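Local coordinates for heat shock protein STI1 (Saccharomyces cerevisiae, PDB 3UPV) that is a TPR-containing co-chaperone that binds Hsp70 and Hsp90, represented here by its TPR2B domain in complex with an Hsp70 C-terminal peptide, at residues A[75-83]-A[110-121]; A[35-45]-A[60-71]. All coordinates share one frame; numbering follows the deposited sequence.

Contact 1 of 2, residues A[75-83]-A[110-121]; sequences YIRKATAQI and SAREIDQLYYKA
Ile76 crosses Leu117 at about a right angle between two nearly parallel helices, whose axes run 10.6 Å apart and 22° askew. Ile76 splits its branches: Ile76 CD1 lies 3.7 Å from Ile114 CG1 and also meets Ser110 CB, while CG2, set anti to the backbone N by chi1 of -64°, turns to Leu117 CD1 and the carboxylate of Glu113. The same Leu117 methyl presses on Thr80 CG2 at 3.5 Å, tighter than usual for carbons. Thr80 OG1 faces back into its own helix and donates to Arg77 O (2.7 Å), which leaves the methyl for Leu117. Further along, Ile83 CD1 sits 3.9 Å from Ala121 CB. Trimming Ile76 to an alanine is likely to leave Ile114 CG1 and Leu117 CD1 facing a gap. The looser side lies at Lys120, whose bent chain brings NZ only to 4.0 Å from Ile83 CG2; a water donates to Thr80 O and weakly accepts from NZ. Glu113 OE2 bonds a polar side chain of the bound peptide. The apolar seam thus fixes the spacing of helix 72-84, in TPR 9, and helix 111-124, while Ile76, Thr80 and Glu113 also meet the Hsp70 peptide.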
loop_
_atom_site.group_PDB
_atom_site.type_symbol
_atom_site.label_atom_id
_atom_site.label_comp_id
_atom_site.label_asym_id
_atom_site.label_seq_id
_atom_site.Cartn_x
_atom_site.Cartn_y
_atom_site.Cartn_z
ATOM N N TYR A 75 -3.330 2.751 3.753
ATOM C CA TYR A 75 -3.078 4.108 4.242
ATOM C C TYR A 75 -1.592 4.337 4.495
ATOM O O TYR A 75 -1.030 5.415 4.049
ATOM C CB TYR A 75 -3.849 4.414 5.508
ATOM C CG TYR A 75 -5.361 4.327 5.449
ATOM C CD1 TYR A 75 -6.150 5.430 5.083
ATOM C CD2 TYR A 75 -6.021 3.144 5.788
ATOM C CE1 TYR A 75 -7.559 5.322 5.060
ATOM C CE2 TYR A 75 -7.402 3.033 5.699
ATOM C CZ TYR A 75 -8.167 4.112 5.389
ATOM O OH TYR A 75 -9.550 3.945 5.426
ATOM N N ILE A 76 -0.932 3.346 5.116
ATOM C CA ILE A 76 0.463 3.506 5.405
ATOM C C ILE A 76 1.271 3.565 4.095
ATOM O O ILE A 76 2.129 4.459 3.853
ATOM C CB ILE A 76 0.998 2.421 6.309
ATOM C CG1 ILE A 76 0.304 2.526 7.657
ATOM C CG2 ILE A 76 2.547 2.584 6.412
ATOM C CD1 ILE A 76 0.550 1.350 8.555
ATOM N N ARG A 77 0.907 2.673 3.169
ATOM C CA ARG A 77 1.549 2.699 1.850
ATOM C C ARG A 77 1.407 4.023 1.115
ATOM O O ARG A 77 2.357 4.552 0.478
ATOM C CB ARG A 77 0.950 1.576 1.031
ATOM C CG ARG A 77 1.890 1.199 0.018
ATOM C CD ARG A 77 1.456 0.023 -0.878
ATOM N NE ARG A 77 1.153 -1.244 -0.191
ATOM C CZ ARG A 77 2.097 -2.057 0.288
ATOM N NH1 ARG A 77 1.792 -3.233 0.882
ATOM N NH2 ARG A 77 3.364 -1.688 0.149
ATOM N N LYS A 78 0.182 4.523 1.062
ATOM C CA LYS A 78 -0.055 5.816 0.431
ATOM C C LYS A 78 0.789 6.954 1.030
ATOM O O LYS A 78 1.334 7.767 0.280
ATOM C CB LYS A 78 -1.504 6.174 0.638
ATOM C CG LYS A 78 -1.902 7.523 0.043
ATOM C CD LYS A 78 -3.412 7.740 0.278
ATOM C CE LYS A 78 -3.812 9.167 -0.029
ATOM N NZ LYS A 78 -5.300 9.412 0.105
ATOM N N ALA A 79 0.831 7.020 2.372
ATOM C CA ALA A 79 1.624 8.061 3.046
ATOM C C ALA A 79 3.067 7.962 2.663
ATOM O O ALA A 79 3.740 8.994 2.477
ATOM C CB ALA A 79 1.495 7.963 4.524
ATOM N N THR A 80 3.568 6.722 2.603
ATOM C CA THR A 80 4.993 6.496 2.243
ATOM C C THR A 80 5.236 7.035 0.802
ATOM O O THR A 80 6.231 7.700 0.557
ATOM C CB THR A 80 5.475 5.038 2.383
ATOM O OG1 THR A 80 4.823 4.202 1.435
ATOM C CG2 THR A 80 5.209 4.485 3.758
ATOM N N ALA A 81 4.322 6.750 -0.135
ATOM C CA ALA A 81 4.429 7.266 -1.493
ATOM C C ALA A 81 4.283 8.762 -1.517
ATOM O O ALA A 81 4.999 9.474 -2.280
ATOM C CB ALA A 81 3.434 6.590 -2.444
ATOM N N GLN A 82 3.405 9.285 -0.686
ATOM C CA GLN A 82 3.246 10.769 -0.649
ATOM C C GLN A 82 4.547 11.451 -0.138
ATOM O O GLN A 82 5.013 12.470 -0.692
ATOM C CB GLN A 82 2.033 11.205 0.181
ATOM C CG GLN A 82 0.713 10.882 -0.563
ATOM C CD GLN A 82 -0.546 11.153 0.263
ATOM O OE1 GLN A 82 -1.476 11.793 -0.204
ATOM N NE2 GLN A 82 -0.533 10.775 1.499
ATOM N N ILE A 83 5.212 10.843 0.842
ATOM C CA ILE A 83 6.459 11.383 1.257
ATOM C C ILE A 83 7.467 11.341 0.085
ATOM O O ILE A 83 8.241 12.278 -0.113
ATOM C CB ILE A 83 6.964 10.591 2.449
ATOM C CG1 ILE A 83 6.108 10.978 3.675
ATOM C CG2 ILE A 83 8.462 10.813 2.812
ATOM C CD1 ILE A 83 6.308 10.104 4.827
ATOM N N SER A 110 0.664 -1.254 14.189
ATOM C CA SER A 110 1.544 -0.506 13.283
ATOM C C SER A 110 1.910 0.886 13.757
ATOM O O SER A 110 2.397 1.706 12.953
ATOM C CB SER A 110 0.919 -0.446 11.892
ATOM O OG SER A 110 1.150 -1.686 11.231
ATOM N N ALA A 111 1.673 1.161 15.032
ATOM C CA ALA A 111 1.908 2.491 15.598
ATOM C C ALA A 111 3.300 2.989 15.396
ATOM O O ALA A 111 3.463 4.173 15.101
ATOM C CB ALA A 111 1.614 2.527 17.109
ATOM N N ARG A 112 4.307 2.104 15.633
ATOM C CA ARG A 112 5.686 2.541 15.507
ATOM C C ARG A 112 5.983 3.006 14.095
ATOM O O ARG A 112 6.609 4.066 13.923
ATOM C CB ARG A 112 6.692 1.458 15.985
ATOM C CG ARG A 112 6.714 1.380 17.485
ATOM C CD ARG A 112 7.786 0.367 17.865
ATOM N NE ARG A 112 7.732 0.007 19.281
ATOM C CZ ARG A 112 7.066 -1.047 19.751
ATOM N NH1 ARG A 112 7.063 -1.310 21.062
ATOM N NH2 ARG A 112 6.392 -1.841 18.906
ATOM N N GLU A 113 5.498 2.253 13.100
ATOM C CA GLU A 113 5.815 2.613 11.729
ATOM C C GLU A 113 5.141 3.940 11.363
ATOM O O GLU A 113 5.758 4.845 10.784
ATOM C CB GLU A 113 5.378 1.519 10.771
ATOM C CG GLU A 113 5.591 1.996 9.288
ATOM C CD GLU A 113 5.347 0.951 8.207
ATOM O OE1 GLU A 113 5.877 1.186 7.052
ATOM O OE2 GLU A 113 4.641 -0.034 8.490
ATOM N N ILE A 114 3.914 4.122 11.824
ATOM C CA ILE A 114 3.174 5.304 11.450
ATOM C C ILE A 114 3.812 6.513 12.098
ATOM O O ILE A 114 3.939 7.564 11.441
ATOM C CB ILE A 114 1.721 5.188 11.888
ATOM C CG1 ILE A 114 1.018 4.080 11.032
ATOM C CG2 ILE A 114 1.040 6.556 11.783
ATOM C CD1 ILE A 114 -0.408 3.688 11.477
ATOM N N ASP A 115 4.245 6.372 13.351
ATOM C CA ASP A 115 4.869 7.495 14.088
ATOM C C ASP A 115 6.212 7.916 13.429
ATOM O O ASP A 115 6.542 9.102 13.322
ATOM C CB ASP A 115 5.114 7.150 15.573
ATOM C CG ASP A 115 3.820 7.179 16.433
ATOM O OD1 ASP A 115 2.781 7.748 15.974
ATOM O OD2 ASP A 115 3.844 6.619 17.560
ATOM N N GLN A 116 6.960 6.988 12.901
ATOM C CA GLN A 116 8.216 7.400 12.285
ATOM C C GLN A 116 8.014 8.032 10.896
ATOM O O GLN A 116 8.783 8.929 10.513
ATOM C CB GLN A 116 9.278 6.300 12.288
ATOM C CG GLN A 116 8.949 5.055 11.452
ATOM C CD GLN A 116 9.479 5.124 10.054
ATOM O OE1 GLN A 116 10.447 5.795 9.781
ATOM N NE2 GLN A 116 8.841 4.398 9.142
ATOM N N LEU A 117 6.973 7.576 10.191
ATOM C CA LEU A 117 6.573 8.243 8.933
ATOM C C LEU A 117 6.115 9.642 9.236
ATOM O O LEU A 117 6.502 10.569 8.521
ATOM C CB LEU A 117 5.477 7.468 8.170
ATOM C CG LEU A 117 6.001 6.131 7.669
ATOM C CD1 LEU A 117 4.876 5.304 7.133
ATOM C CD2 LEU A 117 7.230 6.219 6.669
ATOM N N TYR A 118 5.351 9.806 10.313
ATOM C CA TYR A 118 4.840 11.109 10.673
ATOM C C TYR A 118 5.978 12.084 10.975
ATOM O O TYR A 118 5.938 13.262 10.506
ATOM C CB TYR A 118 3.975 11.039 11.920
ATOM C CG TYR A 118 3.149 12.315 12.069
ATOM C CD1 TYR A 118 1.880 12.406 11.515
ATOM C CD2 TYR A 118 3.684 13.446 12.747
ATOM C CE1 TYR A 118 1.130 13.565 11.651
ATOM C CE2 TYR A 118 2.954 14.553 12.923
ATOM C CZ TYR A 118 1.671 14.623 12.349
ATOM O OH TYR A 118 0.926 15.769 12.453
ATOM N N TYR A 119 6.948 11.592 11.733
ATOM C CA TYR A 119 8.098 12.399 12.142
ATOM C C TYR A 119 8.870 12.830 10.884
ATOM O O TYR A 119 9.309 13.966 10.795
ATOM C CB TYR A 119 9.040 11.627 13.054
ATOM C CG TYR A 119 10.139 12.541 13.515
ATOM C CD1 TYR A 119 9.832 13.664 14.325
ATOM C CD2 TYR A 119 11.464 12.359 13.095
ATOM C CE1 TYR A 119 10.851 14.579 14.726
ATOM C CE2 TYR A 119 12.476 13.255 13.480
ATOM C CZ TYR A 119 12.162 14.349 14.286
ATOM O OH TYR A 119 13.142 15.226 14.668
ATOM N N LYS A 120 9.010 11.918 9.937
ATOM C CA LYS A 120 9.836 12.096 8.751
ATOM C C LYS A 120 9.091 13.128 7.865
ATOM O O LYS A 120 9.659 14.159 7.441
ATOM C CB LYS A 120 10.071 10.718 8.077
ATOM C CG LYS A 120 10.728 10.721 6.670
ATOM C CD LYS A 120 11.069 9.291 6.127
ATOM C CE LYS A 120 9.864 8.352 5.723
ATOM N NZ LYS A 120 9.953 7.499 4.381
ATOM N N ALA A 121 7.787 12.942 7.698
ATOM C CA ALA A 121 6.986 13.922 6.923
ATOM C C ALA A 121 7.010 15.328 7.522
ATOM O O ALA A 121 7.144 16.352 6.788
ATOM C CB ALA A 121 5.536 13.438 6.714
HETATM O O HOH W 1 8.972 7.431 1.173
#

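Contact 2 of 2, residues A[35-45]-A[60-71]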
loop_
_atom_site.group_PDB
_atom_site.type_symbol
_atom_site.label_atom_id
_atom_site.label_comp_id
_atom_site.label_asym_id
_atom_site.label_seq_id
_atom_site.Cartn_x
_atom_site.Cartn_y
_atom_site.Cartn_z
ATOM N N PRO A 35 -11.970 -7.547 -8.713
ATOM C CA PRO A 35 -11.841 -6.087 -8.763
ATOM C C PRO A 35 -12.301 -5.375 -7.496
ATOM O O PRO A 35 -11.954 -4.214 -7.316
ATOM C CB PRO A 35 -12.682 -5.673 -9.969
ATOM C CG PRO A 35 -13.417 -6.880 -10.375
ATOM C CD PRO A 35 -12.840 -8.097 -9.772
ATOM N N GLU A 36 -12.965 -6.103 -6.586
ATOM C CA GLU A 36 -13.389 -5.550 -5.318
ATOM C C GLU A 36 -12.465 -5.858 -4.157
ATOM O O GLU A 36 -12.679 -5.396 -3.011
ATOM C CB GLU A 36 -14.789 -6.092 -5.007
ATOM C CG GLU A 36 -15.867 -5.535 -6.002
ATOM C CD GLU A 36 -15.859 -4.014 -6.012
ATOM O OE1 GLU A 36 -15.494 -3.412 -7.041
ATOM O OE2 GLU A 36 -16.206 -3.380 -4.992
ATOM N N ASP A 37 -11.415 -6.627 -4.451
ATOM C CA ASP A 37 -10.478 -7.072 -3.459
ATOM C C ASP A 37 -9.459 -5.971 -3.334
ATOM O O ASP A 37 -8.593 -5.799 -4.224
ATOM C CB ASP A 37 -9.882 -8.425 -3.871
ATOM C CG ASP A 37 -8.968 -9.033 -2.807
ATOM O OD1 ASP A 37 -8.714 -10.257 -2.889
ATOM O OD2 ASP A 37 -8.514 -8.311 -1.882
ATOM N N ALA A 38 -9.540 -5.200 -2.246
ATOM C CA ALA A 38 -8.539 -4.127 -1.970
ATOM C C ALA A 38 -7.060 -4.595 -2.007
ATOM O O ALA A 38 -6.176 -3.801 -2.279
ATOM C CB ALA A 38 -8.810 -3.463 -0.590
ATOM N N ARG A 39 -6.785 -5.851 -1.671
ATOM C CA ARG A 39 -5.401 -6.309 -1.576
ATOM C C ARG A 39 -4.710 -6.179 -2.924
ATOM O O ARG A 39 -3.497 -5.931 -2.969
ATOM C CB ARG A 39 -5.297 -7.761 -1.117
ATOM C CG ARG A 39 -5.863 -7.980 0.278
ATOM C CD ARG A 39 -5.845 -9.448 0.682
ATOM N NE ARG A 39 -6.699 -10.212 -0.237
ATOM C CZ ARG A 39 -6.776 -11.540 -0.266
ATOM N NH1 ARG A 39 -6.065 -12.281 0.611
ATOM N NH2 ARG A 39 -7.605 -12.134 -1.132
ATOM N N GLY A 40 -5.431 -6.415 -4.014
ATOM C CA GLY A 40 -4.770 -6.360 -5.334
ATOM C C GLY A 40 -4.202 -4.974 -5.635
ATOM O O GLY A 40 -3.083 -4.833 -6.200
ATOM N N TYR A 41 -4.994 -3.944 -5.322
ATOM C CA TYR A 41 -4.569 -2.548 -5.524
ATOM C C TYR A 41 -3.401 -2.216 -4.626
ATOM O O TYR A 41 -2.386 -1.698 -5.123
ATOM C CB TYR A 41 -5.759 -1.620 -5.261
ATOM C CG TYR A 41 -6.891 -1.902 -6.186
ATOM C CD1 TYR A 41 -7.979 -2.660 -5.736
ATOM C CD2 TYR A 41 -6.850 -1.501 -7.520
ATOM C CE1 TYR A 41 -9.015 -2.996 -6.546
ATOM C CE2 TYR A 41 -7.982 -1.776 -8.375
ATOM C CZ TYR A 41 -9.036 -2.572 -7.878
ATOM O OH TYR A 41 -10.149 -2.972 -8.599
ATOM N N SER A 42 -3.528 -2.509 -3.333
ATOM C CA SER A 42 -2.451 -2.223 -2.395
ATOM C C SER A 42 -1.200 -2.965 -2.846
ATOM O O SER A 42 -0.096 -2.408 -2.794
ATOM C CB SER A 42 -2.843 -2.611 -0.968
ATOM O OG SER A 42 -1.696 -2.548 -0.122
ATOM N N ASN A 43 -1.364 -4.240 -3.274
ATOM C CA ASN A 43 -0.220 -5.055 -3.643
ATOM C C ASN A 43 0.416 -4.503 -4.920
ATOM O O ASN A 43 1.648 -4.321 -4.984
ATOM C CB ASN A 43 -0.605 -6.529 -3.841
ATOM C CG ASN A 43 -0.902 -7.280 -2.523
ATOM O OD1 ASN A 43 -0.580 -6.859 -1.394
ATOM N ND2 ASN A 43 -1.501 -8.452 -2.699
ATOM N N ARG A 44 -0.401 -4.148 -5.932
ATOM C CA ARG A 44 0.225 -3.572 -7.098
ATOM C C ARG A 44 0.932 -2.267 -6.732
ATOM O O ARG A 44 2.062 -2.027 -7.230
ATOM C CB ARG A 44 -0.853 -3.287 -8.155
ATOM C CG ARG A 44 -0.229 -2.915 -9.473
ATOM C CD ARG A 44 -1.196 -2.888 -10.694
ATOM N NE ARG A 44 -2.254 -1.922 -10.541
ATOM C CZ ARG A 44 -3.284 -1.827 -11.363
ATOM N NH1 ARG A 44 -3.428 -2.692 -12.406
ATOM N NH2 ARG A 44 -4.192 -0.904 -11.113
ATOM N N ALA A 45 0.312 -1.427 -5.860
ATOM C CA ALA A 45 1.008 -0.216 -5.387
ATOM C C ALA A 45 2.388 -0.539 -4.817
ATOM O O ALA A 45 3.364 0.229 -4.968
ATOM C CB ALA A 45 0.197 0.519 -4.344
ATOM N N ASP A 60 -3.352 3.594 -6.855
ATOM C CA ASP A 60 -3.799 2.252 -6.417
ATOM C C ASP A 60 -4.102 2.204 -4.926
ATOM O O ASP A 60 -5.018 1.512 -4.469
ATOM C CB ASP A 60 -2.716 1.198 -6.754
ATOM C CG ASP A 60 -2.862 0.639 -8.188
ATOM O OD1 ASP A 60 -1.895 -0.054 -8.607
ATOM O OD2 ASP A 60 -3.924 0.786 -8.854
ATOM N N CYS A 61 -3.286 2.886 -4.120
ATOM C CA CYS A 61 -3.583 2.958 -2.724
ATOM C C CYS A 61 -4.947 3.641 -2.503
ATOM O O CYS A 61 -5.736 3.154 -1.644
ATOM C CB CYS A 61 -2.535 3.786 -1.992
ATOM S SG CYS A 61 -0.928 2.970 -1.845
ATOM N N ASN A 62 -5.225 4.733 -3.227
ATOM C CA ASN A 62 -6.554 5.382 -3.161
ATOM C C ASN A 62 -7.707 4.425 -3.519
ATOM O O ASN A 62 -8.762 4.370 -2.853
ATOM C CB ASN A 62 -6.552 6.674 -3.985
ATOM C CG ASN A 62 -5.858 7.768 -3.261
ATOM O OD1 ASN A 62 -5.121 8.567 -3.851
ATOM N ND2 ASN A 62 -6.046 7.790 -1.937
ATOM N N LYS A 63 -7.492 3.619 -4.532
ATOM C CA LYS A 63 -8.499 2.621 -4.934
ATOM C C LYS A 63 -8.663 1.528 -3.832
ATOM O O LYS A 63 -9.780 1.103 -3.560
ATOM C CB LYS A 63 -8.119 2.037 -6.304
ATOM C CG LYS A 63 -9.252 1.336 -7.103
ATOM C CD LYS A 63 -10.246 2.338 -7.750
ATOM C CE LYS A 63 -9.778 2.887 -9.115
ATOM N NZ LYS A 63 -10.835 3.654 -9.949
ATOM N N ALA A 64 -7.559 1.064 -3.242
ATOM C CA ALA A 64 -7.623 0.110 -2.148
ATOM C C ALA A 64 -8.442 0.661 -0.992
ATOM O O ALA A 64 -9.234 -0.069 -0.384
ATOM C CB ALA A 64 -6.207 -0.245 -1.638
ATOM N N ILE A 65 -8.221 1.942 -0.700
ATOM C CA ILE A 65 -8.959 2.664 0.348
ATOM C C ILE A 65 -10.458 2.677 0.036
ATOM O O ILE A 65 -11.294 2.406 0.933
ATOM C CB ILE A 65 -8.356 4.085 0.622
ATOM C CG1 ILE A 65 -6.992 3.897 1.361
ATOM C CG2 ILE A 65 -9.402 4.991 1.439
ATOM C CD1 ILE A 65 -6.056 5.121 1.388
ATOM N N GLU A 66 -10.805 2.871 -1.237
ATOM C CA GLU A 66 -12.238 2.801 -1.597
ATOM C C GLU A 66 -12.835 1.407 -1.409
ATOM O O GLU A 66 -13.992 1.276 -1.029
ATOM C CB GLU A 66 -12.498 3.213 -3.033
ATOM C CG GLU A 66 -11.998 4.565 -3.539
ATOM C CD GLU A 66 -12.301 4.735 -5.038
ATOM O OE1 GLU A 66 -13.109 3.939 -5.567
ATOM O OE2 GLU A 66 -11.748 5.648 -5.710
ATOM N N LYS A 67 -12.061 0.371 -1.706
ATOM C CA LYS A 67 -12.588 -0.990 -1.662
ATOM C C LYS A 67 -12.694 -1.503 -0.219
ATOM O O LYS A 67 -13.636 -2.206 0.105
ATOM C CB LYS A 67 -11.696 -1.949 -2.514
ATOM C CG LYS A 67 -11.637 -1.674 -4.000
ATOM C CD LYS A 67 -12.958 -1.541 -4.649
ATOM C CE LYS A 67 -12.743 -1.134 -6.084
ATOM N NZ LYS A 67 -14.020 -0.899 -6.795
ATOM N N ASP A 68 -11.710 -1.192 0.628
ATOM C CA ASP A 68 -11.711 -1.621 2.056
ATOM C C ASP A 68 -11.224 -0.497 2.962
ATOM O O ASP A 68 -10.016 -0.315 3.153
ATOM C CB ASP A 68 -10.852 -2.877 2.280
ATOM C CG ASP A 68 -10.941 -3.400 3.736
ATOM O OD1 ASP A 68 -10.193 -4.356 4.052
ATOM O OD2 ASP A 68 -11.738 -2.858 4.557
ATOM N N PRO A 69 -12.137 0.238 3.587
ATOM C CA PRO A 69 -11.648 1.310 4.440
ATOM C C PRO A 69 -10.921 0.840 5.709
ATOM O O PRO A 69 -10.284 1.635 6.353
ATOM C CB PRO A 69 -12.929 2.058 4.793
ATOM C CG PRO A 69 -14.036 1.125 4.523
ATOM C CD PRO A 69 -13.581 0.347 3.343
ATOM N N ASN A 70 -11.035 -0.436 6.077
ATOM C CA ASN A 70 -10.309 -0.939 7.243
ATOM C C ASN A 70 -8.936 -1.523 6.934
ATOM O O ASN A 70 -8.234 -2.025 7.825
ATOM C CB ASN A 70 -11.212 -1.869 8.003
ATOM C CG ASN A 70 -12.496 -1.164 8.366
ATOM O OD1 ASN A 70 -12.441 -0.024 8.852
ATOM N ND2 ASN A 70 -13.640 -1.772 8.064
ATOM N N PHE A 71 -8.557 -1.414 5.668
ATOM C CA PHE A 71 -7.273 -1.905 5.214
ATOM C C PHE A 71 -6.178 -0.873 5.571
ATOM O O PHE A 71 -5.796 -0.003 4.746
ATOM C CB PHE A 71 -7.401 -2.120 3.703
ATOM C CG PHE A 71 -6.289 -2.880 3.073
ATOM C CD1 PHE A 71 -5.401 -3.678 3.825
ATOM C CD2 PHE A 71 -6.139 -2.809 1.705
ATOM C CE1 PHE A 71 -4.361 -4.357 3.168
ATOM C CE2 PHE A 71 -5.132 -3.505 1.055
ATOM C CZ PHE A 71 -4.242 -4.273 1.787
HETATM O O HOH W 2 -14.738 -3.794 -2.023
#
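Tyr41 fits as a knob among Asp60, Lys63, Ala64 and Lys67. Its ring takes Lys63 CG over one face, a CH-pi contact 3.8 Å from the centroid, while Asp60 OD2 lies at the edge. Tyr41 OH donates to Pro35 O in the carbonyl plane, on a lone pair, at 2.5 Å. Next to it Arg44, its chain bent at chi3, grips Asp60 side-on, the two planes nearly coplanar: NE reaches OD1 at 2.7 Å and NH2 reaches OD2 at 2.8 Å, the latter almost straight (179°). Ala38 CB packs 3.6 Å from Phe71 CD2 and also meets Asp68 CB. Ala38 faces Ala64 too, and two such small residues allow the axes of the short antiparallel segments to come within 7.6 Å at 162°, the helix-turn-helix hairpin of a tetratricopeptide repeat, here TPR 8. Toward solvent, Lys67 NZ pairs with Glu36 OE1 (2.9 Å), 30° out of the carboxylate plane. Farther out, Asp37 caps helix 38-50 through Arg39 N, and its carboxylate is held in turn by the Arg39 guanidinium. Asp68 OD2 closes an Asx turn with Asn70 N, within the type I turn that ends at Phe71. Thr28 of helix 20-33 takes Arg44 NH1, a second hold on that guanidinium.

Contact 2 comes first along the chain and closes before contact 1 opens; their centres lie about 17 Å apart, on opposite sides of the chain's centre. Contact 2 pairs the two helices of TPR 8, 38-50 and 54-67, whereas contact 1 joins helix 72-84 of TPR 9 to the C-terminal helix 111-124. Since helix 72-84 directly follows 54-67, the two contacts abut: Tyr75 OH probably bonds Pro69 O (2.6 Å), Arg77 NE probably bonds Ser42 OG (3.1 Å), and Lys78 packs on Cys61. Both belong to one helical array that holds the Hsp70 peptide, and the segments of both supply peptide-binding residues, those of contact 2 adding Asn43, whose ND2 bonds the peptide backbone.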